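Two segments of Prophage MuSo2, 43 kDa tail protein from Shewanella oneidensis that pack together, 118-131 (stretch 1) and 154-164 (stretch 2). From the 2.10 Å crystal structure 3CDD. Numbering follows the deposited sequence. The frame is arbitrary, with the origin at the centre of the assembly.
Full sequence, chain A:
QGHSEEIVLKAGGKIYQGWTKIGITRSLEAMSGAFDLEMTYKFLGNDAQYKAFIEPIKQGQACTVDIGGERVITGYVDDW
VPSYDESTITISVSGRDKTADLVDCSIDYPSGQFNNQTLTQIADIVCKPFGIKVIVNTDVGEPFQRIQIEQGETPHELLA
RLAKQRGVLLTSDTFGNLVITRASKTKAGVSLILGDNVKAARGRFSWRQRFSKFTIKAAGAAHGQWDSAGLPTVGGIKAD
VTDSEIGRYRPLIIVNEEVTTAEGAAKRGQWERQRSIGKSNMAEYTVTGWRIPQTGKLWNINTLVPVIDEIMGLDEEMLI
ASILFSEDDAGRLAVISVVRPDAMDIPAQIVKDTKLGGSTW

Stretch 1, residues 118-131: TLTQIADIVCKPFG
Stretch 2 (154-164) TPHELLARLAK

Two α-helices, 119-127 and 155-164, lie almost exactly antiparallel, at 176° between their N-to-C directions, with axes 10.4 Å apart at closest approach. Register follows from three close backbone pairs: Val126 CA to Pro155 CA at 5.9 Å, Ala123 CA to Leu159 CA at 6.6 Å, and Leu119 CA to Leu162 CA at 6.5 Å. No hydrogen bond crosses; the contact is apolar packing that buries 449 Å² over both sides.

Stretch 2 opens with Thr154 (phi/psi -89/158, chi1 p) as N-cap: Glu157 N donates to Thr154 OG1 at 3.2 Å, and Thr154 N returns a bond to Glu157 OE1 at 3.1 Å. Thr118, also p, caps the partner helix the same way, with Gln121 N to Thr118 OG1 at 3.2 Å and Thr118 N to Gln121 OE1 at 2.9 Å. Both boxes stand clear of the packed surface.

Pro155, C-gamma exo, begins the helix and points toward stretch 1. Its CG meets Phe130 CE1 at 3.7 Å, obliquely to the ring (Phe130 chi1 m, chi2 97°), where 128-130 form a 3-10 turn; Pro155 CB lies 3.9 Å from Val126 CG2. His156 points away. Leu158 (t, p) puts CD2 3.7 Å from CG2 of Ile122 (m, t).

Leu159 (m, t) is the central knob. Its CA-to-CB bond runs sideways, yet its end comes nearer and sits among Leu119, Ala123, Val126 and Cys127: CD2 is 3.7 Å from Ala123 CB, and CD1 is 3.7 Å from CG2 of Val126 (m). At Ala123 the leucine methyl also reaches the backbone, Leu159 CD2 lying 3.6 Å from Ala123 CA.

Ala160 points away. Leu162 (m, t) points toward stretch 1, its CB 3.6 Å from CD1 of Leu119 (t, p) and its CD1 3.7 Å from Ile122 CD1. Ala163 CA ends the contact, 4.0 Å from Leu119 CD2, while Lys164 remains exposed.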

ATOM      1  N   THR A 118     -37.581  -2.570 -13.703  1.00 27.82           N
ATOM      2  CA  THR A 118     -36.601  -1.570 -14.096  1.00 27.84           C
ATOM      3  C   THR A 118     -35.561  -1.356 -12.986  1.00 27.69           C
ATOM      4  O   THR A 118     -35.736  -1.811 -11.841  1.00 27.24           O
ATOM      5  CB  THR A 118     -37.261  -0.213 -14.441  1.00 27.93           C
ATOM      6  OG1 THR A 118     -37.908   0.317 -13.276  1.00 28.61           O
ATOM      7  CG2 THR A 118     -38.276  -0.380 -15.573  1.00 26.72           C
ATOM      8  N   LEU A 119     -34.474  -0.670 -13.348  1.00 27.51           N
ATOM      9  CA  LEU A 119     -33.471  -0.235 -12.400  1.00 27.17           C
ATOM     10  C   LEU A 119     -34.101   0.556 -11.259  1.00 27.43           C
ATOM     11  O   LEU A 119     -33.706   0.402 -10.090  1.00 27.69           O
ATOM     12  CB  LEU A 119     -32.413   0.624 -13.115  1.00 27.25           C
ATOM     13  CG  LEU A 119     -31.291   1.287 -12.292  1.00 28.88           C
ATOM     14  CD1 LEU A 119     -30.449   0.245 -11.556  1.00 29.24           C
ATOM     15  CD2 LEU A 119     -30.417   2.199 -13.159  1.00 26.74           C
ATOM     16  N   THR A 120     -35.061   1.411 -11.594  1.00 27.05           N
ATOM     17  CA  THR A 120     -35.704   2.265 -10.603  1.00 27.09           C
ATOM     18  C   THR A 120     -36.559   1.452  -9.626  1.00 26.89           C
ATOM     19  O   THR A 120     -36.520   1.696  -8.419  1.00 26.46           O
ATOM     20  CB  THR A 120     -36.528   3.430 -11.250  1.00 27.58           C
ATOM     21  OG1 THR A 120     -35.653   4.261 -12.019  1.00 28.23           O
ATOM     22  CG2 THR A 120     -37.225   4.307 -10.173  1.00 26.26           C
ATOM     23  N   GLN A 121     -37.319   0.487 -10.134  1.00 26.54           N
ATOM     24  CA  GLN A 121     -38.077  -0.376  -9.238  1.00 26.49           C
ATOM     25  C   GLN A 121     -37.155  -1.179  -8.314  1.00 26.20           C
ATOM     26  O   GLN A 121     -37.416  -1.301  -7.110  1.00 25.94           O
ATOM     27  CB  GLN A 121     -39.021  -1.304 -10.008  1.00 26.91           C
ATOM     28  CG  GLN A 121     -40.191  -0.589 -10.663  1.00 27.04           C
ATOM     29  CD  GLN A 121     -40.831  -1.432 -11.737  1.00 27.74           C
ATOM     30  OE1 GLN A 121     -40.140  -2.023 -12.570  1.00 26.32           O
ATOM     31  NE2 GLN A 121     -42.160  -1.503 -11.721  1.00 27.21           N
ATOM     32  N   ILE A 122     -36.071  -1.715  -8.861  1.00 26.22           N
ATOM     33  CA  ILE A 122     -35.142  -2.469  -8.022  1.00 26.33           C
ATOM     34  C   ILE A 122     -34.536  -1.550  -6.935  1.00 26.83           C
ATOM     35  O   ILE A 122     -34.525  -1.897  -5.755  1.00 26.67           O
ATOM     36  CB  ILE A 122     -34.075  -3.241  -8.860  1.00 26.00           C
ATOM     37  CG1 ILE A 122     -34.752  -4.404  -9.598  1.00 25.44           C
ATOM     38  CG2 ILE A 122     -32.932  -3.740  -7.966  1.00 25.24           C
ATOM     39  CD1 ILE A 122     -34.018  -4.888 -10.823  1.00 24.42           C
ATOM     40  N   ALA A 123     -34.081  -0.367  -7.336  1.00 28.00           N
ATOM     41  CA  ALA A 123     -33.441   0.579  -6.411  1.00 28.79           C
ATOM     42  C   ALA A 123     -34.401   0.994  -5.299  1.00 29.73           C
ATOM     43  O   ALA A 123     -33.984   1.082  -4.147  1.00 30.62           O
ATOM     44  CB  ALA A 123     -32.882   1.798  -7.158  1.00 28.16           C
ATOM     45  N   ASP A 124     -35.680   1.227  -5.638  1.00 30.33           N
ATOM     46  CA  ASP A 124     -36.728   1.491  -4.633  1.00 31.26           C
ATOM     47  C   ASP A 124     -36.794   0.374  -3.581  1.00 31.16           C
ATOM     48  O   ASP A 124     -36.875   0.648  -2.372  1.00 31.20           O
ATOM     49  CB  ASP A 124     -38.120   1.659  -5.290  1.00 31.97           C
ATOM     50  CG  ASP A 124     -38.295   3.006  -6.021  1.00 33.77           C
ATOM     51  OD1 ASP A 124     -37.468   3.920  -5.858  1.00 37.23           O
ATOM     52  OD2 ASP A 124     -39.288   3.156  -6.766  1.00 37.06           O
ATOM     53  N   ILE A 125     -36.747  -0.878  -4.048  1.00 30.79           N
ATOM     54  CA  ILE A 125     -36.788  -2.059  -3.170  1.00 30.52           C
ATOM     55  C   ILE A 125     -35.598  -2.156  -2.205  1.00 29.84           C
ATOM     56  O   ILE A 125     -35.785  -2.173  -0.986  1.00 29.24           O
ATOM     57  CB  ILE A 125     -36.931  -3.395  -3.967  1.00 30.89           C
ATOM     58  CG1 ILE A 125     -38.320  -3.482  -4.625  1.00 31.26           C
ATOM     59  CG2 ILE A 125     -36.731  -4.600  -3.019  1.00 31.39           C
ATOM     60  CD1 ILE A 125     -38.442  -4.489  -5.766  1.00 31.23           C
ATOM     61  N   VAL A 126     -34.377  -2.208  -2.746  1.00 28.97           N
ATOM     62  CA  VAL A 126     -33.191  -2.423  -1.902  1.00 28.47           C
ATOM     63  C   VAL A 126     -32.844  -1.246  -0.974  1.00 28.47           C
ATOM     64  O   VAL A 126     -32.183  -1.446   0.033  1.00 27.93           O
ATOM     65  CB  VAL A 126     -31.949  -2.900  -2.720  1.00 28.54           C
ATOM     66  CG1 VAL A 126     -32.284  -4.219  -3.488  1.00 27.61           C
ATOM     67  CG2 VAL A 126     -31.449  -1.798  -3.672  1.00 27.82           C
ATOM     68  N   CYS A 127     -33.325  -0.045  -1.320  1.00 28.80           N
ATOM     69  CA  CYS A 127     -33.016   1.207  -0.603  1.00 28.80           C
ATOM     70  C   CYS A 127     -33.947   1.472   0.574  1.00 28.78           C
ATOM     71  O   CYS A 127     -33.547   2.112   1.557  1.00 27.76           O
ATOM     72  CB  CYS A 127     -33.101   2.400  -1.560  1.00 28.88           C
ATOM     73  SG  CYS A 127     -31.604   2.670  -2.532  1.00 31.12           S
ATOM     74  N   LYS A 128     -35.184   0.978   0.452  1.00 28.31           N
ATOM     75  CA  LYS A 128     -36.262   1.260   1.392  1.00 29.03           C
ATOM     76  C   LYS A 128     -35.958   0.911   2.859  1.00 28.96           C
ATOM     77  O   LYS A 128     -36.158   1.761   3.713  1.00 29.82           O
ATOM     78  CB  LYS A 128     -37.575   0.596   0.925  1.00 28.97           C
ATOM     79  CG  LYS A 128     -38.757   0.806   1.856  1.00 30.44           C
ATOM     80  CD  LYS A 128     -40.057   0.789   1.073  1.00 32.17           C
ATOM     81  CE  LYS A 128     -41.223   1.193   1.942  1.00 33.58           C
ATOM     82  NZ  LYS A 128     -42.009  -0.001   2.379  1.00 34.53           N
ATOM     83  N   PRO A 129     -35.468  -0.322   3.161  1.00 28.79           N
ATOM     84  CA  PRO A 129     -35.229  -0.634   4.591  1.00 28.41           C
ATOM     85  C   PRO A 129     -34.108   0.228   5.209  1.00 28.20           C
ATOM     86  O   PRO A 129     -33.985   0.293   6.434  1.00 27.21           O
ATOM     87  CB  PRO A 129     -34.822  -2.115   4.572  1.00 28.43           C
ATOM     88  CG  PRO A 129     -34.312  -2.352   3.212  1.00 28.56           C
ATOM     89  CD  PRO A 129     -35.105  -1.462   2.293  1.00 28.54           C
ATOM     90  N   PHE A 130     -33.311   0.880   4.356  1.00 27.76           N
ATOM     91  CA  PHE A 130     -32.294   1.825   4.818  1.00 27.50           C
ATOM     92  C   PHE A 130     -32.858   3.253   4.940  1.00 28.47           C
ATOM     93  O   PHE A 130     -32.142   4.184   5.358  1.00 28.69           O
ATOM     94  CB  PHE A 130     -31.102   1.830   3.876  1.00 26.39           C
ATOM     95  CG  PHE A 130     -30.373   0.503   3.769  1.00 25.76           C
ATOM     96  CD1 PHE A 130     -30.648  -0.381   2.713  1.00 23.25           C
ATOM     97  CD2 PHE A 130     -29.375   0.163   4.675  1.00 22.49           C
ATOM     98  CE1 PHE A 130     -29.941  -1.591   2.583  1.00 20.02           C
ATOM     99  CE2 PHE A 130     -28.678  -1.047   4.556  1.00 23.39           C
ATOM    100  CZ  PHE A 130     -28.968  -1.932   3.500  1.00 20.66           C
ATOM    101  N   GLY A 131     -34.139   3.420   4.592  1.00 28.87           N
ATOM    102  CA  GLY A 131     -34.788   4.738   4.593  1.00 29.48           C
ATOM    103  C   GLY A 131     -34.067   5.740   3.704  1.00 29.99           C
ATOM    104  O   GLY A 131     -33.822   6.883   4.105  1.00 30.72           O
ATOM    105  N   THR A 154     -24.056  -6.230  -2.103  1.00 27.59           N
ATOM    106  CA  THR A 154     -24.603  -5.056  -1.440  1.00 27.16           C
ATOM    107  C   THR A 154     -25.577  -4.315  -2.384  1.00 26.56           C
ATOM    108  O   THR A 154     -25.482  -4.466  -3.601  1.00 26.31           O
ATOM    109  CB  THR A 154     -23.449  -4.112  -1.005  1.00 27.47           C
ATOM    110  OG1 THR A 154     -22.836  -3.551  -2.168  1.00 27.96           O
ATOM    111  CG2 THR A 154     -22.394  -4.897  -0.206  1.00 26.99           C
ATOM    112  N   PRO A 155     -26.503  -3.498  -1.830  1.00 26.49           N
ATOM    113  CA  PRO A 155     -27.384  -2.678  -2.667  1.00 26.23           C
ATOM    114  C   PRO A 155     -26.631  -1.839  -3.717  1.00 26.24           C
ATOM    115  O   PRO A 155     -27.049  -1.793  -4.886  1.00 25.17           O
ATOM    116  CB  PRO A 155     -28.083  -1.775  -1.643  1.00 26.66           C
ATOM    117  CG  PRO A 155     -28.112  -2.593  -0.415  1.00 26.56           C
ATOM    118  CD  PRO A 155     -26.793  -3.294  -0.397  1.00 26.08           C
ATOM    119  N   HIS A 156     -25.517  -1.213  -3.326  1.00 26.56           N
ATOM    120  CA  HIS A 156     -24.694  -0.480  -4.310  1.00 27.38           C
ATOM    121  C   HIS A 156     -24.093  -1.338  -5.432  1.00 28.18           C
ATOM    122  O   HIS A 156     -24.157  -0.953  -6.605  1.00 29.01           O
ATOM    123  CB  HIS A 156     -23.585   0.357  -3.659  1.00 27.75           C
ATOM    124  CG  HIS A 156     -22.794   1.146  -4.651  1.00 28.78           C
ATOM    125  ND1 HIS A 156     -21.479   0.866  -4.945  1.00 31.16           N
ATOM    126  CD2 HIS A 156     -23.149   2.180  -5.453  1.00 28.26           C
ATOM    127  CE1 HIS A 156     -21.048   1.713  -5.865  1.00 32.10           C
ATOM    128  NE2 HIS A 156     -22.043   2.522  -6.186  1.00 30.30           N
ATOM    129  N   GLU A 157     -23.497  -2.476  -5.097  1.00 28.19           N
ATOM    130  CA  GLU A 157     -22.938  -3.355  -6.128  1.00 28.84           C
ATOM    131  C   GLU A 157     -23.988  -3.856  -7.114  1.00 28.89           C
ATOM    132  O   GLU A 157     -23.706  -3.972  -8.321  1.00 29.52           O
ATOM    133  CB  GLU A 157     -22.261  -4.573  -5.512  1.00 28.99           C
ATOM    134  CG  GLU A 157     -20.974  -4.289  -4.833  1.00 30.88           C
ATOM    135  CD  GLU A 157     -20.486  -5.486  -4.011  1.00 34.82           C
ATOM    136  OE1 GLU A 157     -21.323  -6.276  -3.500  1.00 32.11           O
ATOM    137  OE2 GLU A 157     -19.247  -5.633  -3.889  1.00 38.12           O
ATOM    138  N   LEU A 158     -25.183  -4.169  -6.618  1.00 28.39           N
ATOM    139  CA  LEU A 158     -26.263  -4.588  -7.506  1.00 28.65           C
ATOM    140  C   LEU A 158     -26.713  -3.454  -8.416  1.00 28.47           C
ATOM    141  O   LEU A 158     -26.817  -3.625  -9.632  1.00 28.51           O
ATOM    142  CB  LEU A 158     -27.461  -5.121  -6.730  1.00 28.71           C
ATOM    143  CG  LEU A 158     -28.721  -5.339  -7.566  1.00 29.43           C
ATOM    144  CD1 LEU A 158     -28.506  -6.502  -8.524  1.00 30.52           C
ATOM    145  CD2 LEU A 158     -29.941  -5.579  -6.676  1.00 29.07           C
ATOM    146  N   LEU A 159     -26.970  -2.295  -7.827  1.00 28.05           N
ATOM    147  CA  LEU A 159     -27.473  -1.158  -8.586  1.00 27.52           C
ATOM    148  C   LEU A 159     -26.450  -0.686  -9.593  1.00 27.81           C
ATOM    149  O   LEU A 159     -26.808  -0.311 -10.710  1.00 27.98           O
ATOM    150  CB  LEU A 159     -27.937  -0.032  -7.653  1.00 26.79           C
ATOM    151  CG  LEU A 159     -29.134  -0.461  -6.776  1.00 26.75           C
ATOM    152  CD1 LEU A 159     -29.535   0.587  -5.716  1.00 26.32           C
ATOM    153  CD2 LEU A 159     -30.352  -0.868  -7.643  1.00 25.61           C
ATOM    154  N   ALA A 160     -25.173  -0.732  -9.216  1.00 27.83           N
ATOM    155  CA  ALA A 160     -24.101  -0.278 -10.093  1.00 28.06           C
ATOM    156  C   ALA A 160     -23.964  -1.194 -11.319  1.00 28.00           C
ATOM    157  O   ALA A 160     -23.828  -0.699 -12.437  1.00 27.97           O
ATOM    158  CB  ALA A 160     -22.763  -0.146  -9.321  1.00 28.15           C
ATOM    159  N   ARG A 161     -24.037  -2.510 -11.128  1.00 28.28           N
ATOM    160  CA  ARG A 161     -23.987  -3.414 -12.287  1.00 29.35           C
ATOM    161  C   ARG A 161     -25.197  -3.263 -13.234  1.00 29.22           C
ATOM    162  O   ARG A 161     -25.040  -3.213 -14.457  1.00 29.53           O
ATOM    163  CB  ARG A 161     -23.699  -4.876 -11.916  1.00 29.46           C
ATOM    164  CG  ARG A 161     -24.648  -5.575 -10.943  1.00 30.33           C
ATOM    165  CD  ARG A 161     -24.299  -7.080 -10.929  1.00 30.40           C
ATOM    166  NE  ARG A 161     -25.068  -7.911  -9.995  1.00 29.63           N
ATOM    167  CZ  ARG A 161     -26.152  -8.615 -10.324  1.00 33.70           C
ATOM    168  NH1 ARG A 161     -26.632  -8.578 -11.568  1.00 33.62           N
ATOM    169  NH2 ARG A 161     -26.764  -9.368  -9.412  1.00 32.20           N
ATOM    170  N   LEU A 162     -26.384  -3.132 -12.669  1.00 29.07           N
ATOM    171  CA  LEU A 162     -27.576  -2.813 -13.461  1.00 29.30           C
ATOM    172  C   LEU A 162     -27.422  -1.485 -14.225  1.00 29.29           C
ATOM    173  O   LEU A 162     -27.708  -1.419 -15.428  1.00 28.67           O
ATOM    174  CB  LEU A 162     -28.820  -2.778 -12.559  1.00 28.91           C
ATOM    175  CG  LEU A 162     -29.188  -4.059 -11.785  1.00 28.95           C
ATOM    176  CD1 LEU A 162     -30.439  -3.815 -10.937  1.00 28.78           C
ATOM    177  CD2 LEU A 162     -29.404  -5.260 -12.687  1.00 26.50           C
ATOM    178  N   ALA A 163     -26.977  -0.442 -13.513  1.00 29.29           N
ATOM    179  CA  ALA A 163     -26.748   0.883 -14.094  1.00 29.66           C
ATOM    180  C   ALA A 163     -25.883   0.800 -15.354  1.00 30.57           C
ATOM    181  O   ALA A 163     -26.123   1.500 -16.345  1.00 30.80           O
ATOM    182  CB  ALA A 163     -26.095   1.810 -13.064  1.00 28.75           C
ATOM    183  N   LYS A 164     -24.884  -0.073 -15.301  1.00 30.97           N
ATOM    184  CA  LYS A 164     -23.883  -0.188 -16.346  1.00 31.50           C
ATOM    185  C   LYS A 164     -24.500  -0.803 -17.612  1.00 31.29           C
ATOM    186  O   LYS A 164     -24.058  -0.534 -18.724  1.00 31.39           O
ATOM    187  CB  LYS A 164     -22.736  -1.054 -15.827  1.00 31.83           C
ATOM    188  CG  LYS A 164     -21.362  -0.593 -16.217  1.00 35.02           C
ATOM    189  CD  LYS A 164     -20.305  -1.636 -15.825  1.00 38.87           C
ATOM    190  CE  LYS A 164     -19.503  -2.097 -17.060  1.00 40.13           C
ATOM    191  NZ  LYS A 164     -18.293  -2.916 -16.719  1.00 40.89           N
TER